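Local coordinates for flagellar basal body protein (PDB 5NPY) that probably forms part of the hook of the Helicobacter pylori flagellum, the curved segment that in bacterial flagella couples the motor to the filament, at residues A[315-320]-A[341-346]. Numbering follows the deposited sequence.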
ATOM      1  N   PRO A 315     -13.157  42.487  23.874  1.00 51.66           N
ATOM      2  CA  PRO A 315     -14.604  42.253  23.953  1.00 50.30           C
ATOM      3  C   PRO A 315     -15.353  43.404  24.619  1.00 57.70           C
ATOM      4  O   PRO A 315     -16.478  43.728  24.223  1.00 54.30           O
ATOM      5  CB  PRO A 315     -14.709  40.953  24.767  1.00 44.62           C
ATOM      6  CG  PRO A 315     -13.303  40.657  25.292  1.00 43.56           C
ATOM      7  CD  PRO A 315     -12.432  41.818  24.968  1.00 48.57           C
ATOM      8  N   SER A 316     -14.748  44.037  25.624  1.00 63.26           N
ATOM      9  CA  SER A 316     -15.401  45.162  26.275  1.00 68.08           C
ATOM     10  C   SER A 316     -15.374  46.402  25.383  1.00 70.78           C
ATOM     11  O   SER A 316     -14.601  46.502  24.428  1.00 66.15           O
ATOM     12  CB  SER A 316     -14.737  45.483  27.609  1.00 69.24           C
ATOM     13  OG  SER A 316     -15.390  46.583  28.218  1.00 76.22           O
ATOM     14  N   GLN A 317     -16.237  47.362  25.708  1.00 74.27           N
ATOM     15  CA  GLN A 317     -16.243  48.611  24.968  1.00 70.28           C
ATOM     16  C   GLN A 317     -15.312  49.648  25.570  1.00 62.62           C
ATOM     17  O   GLN A 317     -15.057  50.675  24.933  1.00 66.19           O
ATOM     18  CB  GLN A 317     -17.660  49.174  24.869  1.00 75.69           C
ATOM     19  CG  GLN A 317     -17.834  50.044  23.640  1.00 80.28           C
ATOM     20  CD  GLN A 317     -19.168  49.846  22.957  1.00 79.70           C
ATOM     21  OE1 GLN A 317     -20.168  49.512  23.600  1.00 81.73           O
ATOM     22  NE2 GLN A 317     -19.191  50.046  21.640  1.00 68.75           N
ATOM     23  N   THR A 318     -14.793  49.398  26.765  1.00 60.33           N
ATOM     24  CA  THR A 318     -13.723  50.221  27.319  1.00 62.79           C
ATOM     25  C   THR A 318     -12.387  49.805  26.708  1.00 64.61           C
ATOM     26  O   THR A 318     -12.001  48.635  26.828  1.00 64.84           O
ATOM     27  CB  THR A 318     -13.686  50.073  28.825  1.00 56.42           C
ATOM     28  OG1 THR A 318     -13.412  48.711  29.147  1.00 62.63           O
ATOM     29  CG2 THR A 318     -15.030  50.438  29.408  1.00 55.15           C
ATOM     30  N   PRO A 319     -11.660  50.713  26.057  1.00 61.82           N
ATOM     31  CA  PRO A 319     -10.524  50.307  25.214  1.00 63.16           C
ATOM     32  C   PRO A 319      -9.340  49.762  26.007  1.00 61.95           C
ATOM     33  O   PRO A 319      -9.229  49.901  27.227  1.00 60.58           O
ATOM     34  CB  PRO A 319     -10.149  51.604  24.487  1.00 63.83           C
ATOM     35  CG  PRO A 319     -11.408  52.411  24.495  1.00 64.30           C
ATOM     36  CD  PRO A 319     -12.042  52.114  25.822  1.00 62.35           C
ATOM     37  N   ILE A 320      -8.440  49.120  25.262  1.00 62.59           N
ATOM     38  CA  ILE A 320      -7.200  48.547  25.783  1.00 62.72           C
ATOM     39  C   ILE A 320      -6.110  48.762  24.741  1.00 60.86           C
ATOM     40  O   ILE A 320      -6.310  48.464  23.559  1.00 56.69           O
ATOM     41  CB  ILE A 320      -7.344  47.045  26.106  1.00 63.53           C
ATOM     42  CG1 ILE A 320      -7.876  46.841  27.523  1.00 72.97           C
ATOM     43  CG2 ILE A 320      -6.014  46.331  25.945  1.00 59.78           C
ATOM     44  CD1 ILE A 320      -6.924  47.325  28.607  1.00 80.92           C
ATOM     45  N   LEU A 341      -7.377  48.800  21.112  1.00 48.48           N
ATOM     46  CA  LEU A 341      -8.507  47.968  20.724  1.00 58.83           C
ATOM     47  C   LEU A 341      -9.679  48.282  21.642  1.00 70.82           C
ATOM     48  O   LEU A 341      -9.608  48.045  22.853  1.00 64.05           O
ATOM     49  CB  LEU A 341      -8.156  46.485  20.787  1.00 63.66           C
ATOM     50  CG  LEU A 341      -6.939  46.011  20.001  1.00 61.30           C
ATOM     51  CD1 LEU A 341      -6.655  44.562  20.352  1.00 57.88           C
ATOM     52  CD2 LEU A 341      -7.168  46.187  18.504  1.00 60.98           C
ATOM     53  N   LYS A 342     -10.739  48.832  21.070  1.00 83.75           N
ATOM     54  CA  LYS A 342     -12.037  48.870  21.711  1.00 90.17           C
ATOM     55  C   LYS A 342     -12.875  47.756  21.094  1.00 89.84           C
ATOM     56  O   LYS A 342     -12.371  46.942  20.313  1.00 89.89           O
ATOM     57  CB  LYS A 342     -12.673  50.255  21.561  1.00 97.37           C
ATOM     58  CG  LYS A 342     -13.125  50.579  20.148  1.00100.83           C
ATOM     59  CD  LYS A 342     -13.826  51.927  20.067  1.00101.29           C
ATOM     60  CE  LYS A 342     -12.835  53.061  19.890  1.00100.25           C
ATOM     61  NZ  LYS A 342     -13.478  54.263  19.284  1.00 98.17           N
ATOM     62  N   LYS A 343     -14.167  47.718  21.435  1.00 88.62           N
ATOM     63  CA  LYS A 343     -15.028  46.618  21.009  1.00 80.75           C
ATOM     64  C   LYS A 343     -14.998  46.433  19.495  1.00 79.79           C
ATOM     65  O   LYS A 343     -14.841  45.313  18.995  1.00 89.62           O
ATOM     66  CB  LYS A 343     -16.458  46.861  21.498  1.00 80.64           C
ATOM     67  CG  LYS A 343     -17.426  45.726  21.206  1.00 81.31           C
ATOM     68  CD  LYS A 343     -18.789  46.247  20.761  1.00 84.35           C
ATOM     69  CE  LYS A 343     -18.709  46.948  19.402  1.00 82.40           C
ATOM     70  NZ  LYS A 343     -18.238  46.047  18.300  1.00 76.78           N
ATOM     71  N   GLY A 344     -15.119  47.526  18.744  1.00 70.57           N
ATOM     72  CA  GLY A 344     -15.188  47.396  17.300  1.00 68.22           C
ATOM     73  C   GLY A 344     -13.854  47.113  16.638  1.00 58.72           C
ATOM     74  O   GLY A 344     -13.812  46.524  15.555  1.00 51.28           O
ATOM     75  N   ILE A 345     -12.752  47.513  17.277  1.00 64.65           N
ATOM     76  CA  ILE A 345     -11.430  47.545  16.653  1.00 73.77           C
ATOM     77  C   ILE A 345     -10.666  46.273  16.996  1.00 71.30           C
ATOM     78  O   ILE A 345     -10.611  45.858  18.164  1.00 75.89           O
ATOM     79  CB  ILE A 345     -10.645  48.796  17.097  1.00 72.62           C
ATOM     80  CG1 ILE A 345     -11.524  50.037  16.965  1.00 64.96           C
ATOM     81  CG2 ILE A 345      -9.371  48.955  16.273  1.00 69.15           C
ATOM     82  CD1 ILE A 345     -12.142  50.192  15.595  1.00 63.24           C
ATOM     83  N   SER A 346     -10.044  45.673  15.983  1.00 61.68           N
ATOM     84  CA  SER A 346      -9.409  44.372  16.120  1.00 56.89           C
ATOM     85  C   SER A 346      -8.116  44.319  15.311  1.00 47.99           C
ATOM     86  O   SER A 346      -7.986  44.971  14.270  1.00 54.36           O
ATOM     87  CB  SER A 346     -10.370  43.260  15.674  1.00 63.89           C
ATOM     88  OG  SER A 346     -10.384  43.129  14.263  1.00 69.63           O
TER
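I320 and L341 pair through both of their backbone polar groups, the two-bond signature of an antiparallel hydrogen-bonded pair. From L341 N to I320 O the bond is short, 2.7 Å, and essentially straight at 179°; the return bond from I320 N to L341 O, 2.9 Å long, is bent to 147°, with the donor standing above the carbonyl plane. That same oxygen also receives P319 CA, 3.4 Å from L341 O, in a CA-H...O contact. The ring of P319 lies side by side with K342, pointing the same way, and its CG rests 3.9 Å from K342 CB; the rest of the lysine chain leads away. K343 sets out toward the other segment, its CB 3.5 Å from S316 O. With K343 CG anti to the backbone N (chi1 -176°), that atom comes to 3.7 Å from P315 O. Farther out, the chain crosses Q317 obliquely, K343 CE and CD approaching the amide nitrogen Q317 NE2 through their methylene groups, while the amine leads away.

In fold terms, this is where strands 320-325 and 339-341, the latter at the edge of a five-stranded mixed sheet, meet the loops that join that sheet to strands 308-313 and 346-364 of a neighbouring antiparallel sheet. It is a mostly exposed surface far from the centre of the elongated chain, a case of strand pairing continued into loops by van der Waals contacts of proline and lysine carbons, in part against backbone carbonyls.

Second-shell bonds brace the first loop and its link to L341: N314 ND2 donates to T318 O within the loop and to L341 O across the contact, the carbonyl already engaged by I320. The hydroxyls S316 OG and T318 OG1 are hydrogen-bonded at 3.1 Å, and I345 N closes a turn in the other segment by bonding to K342 O.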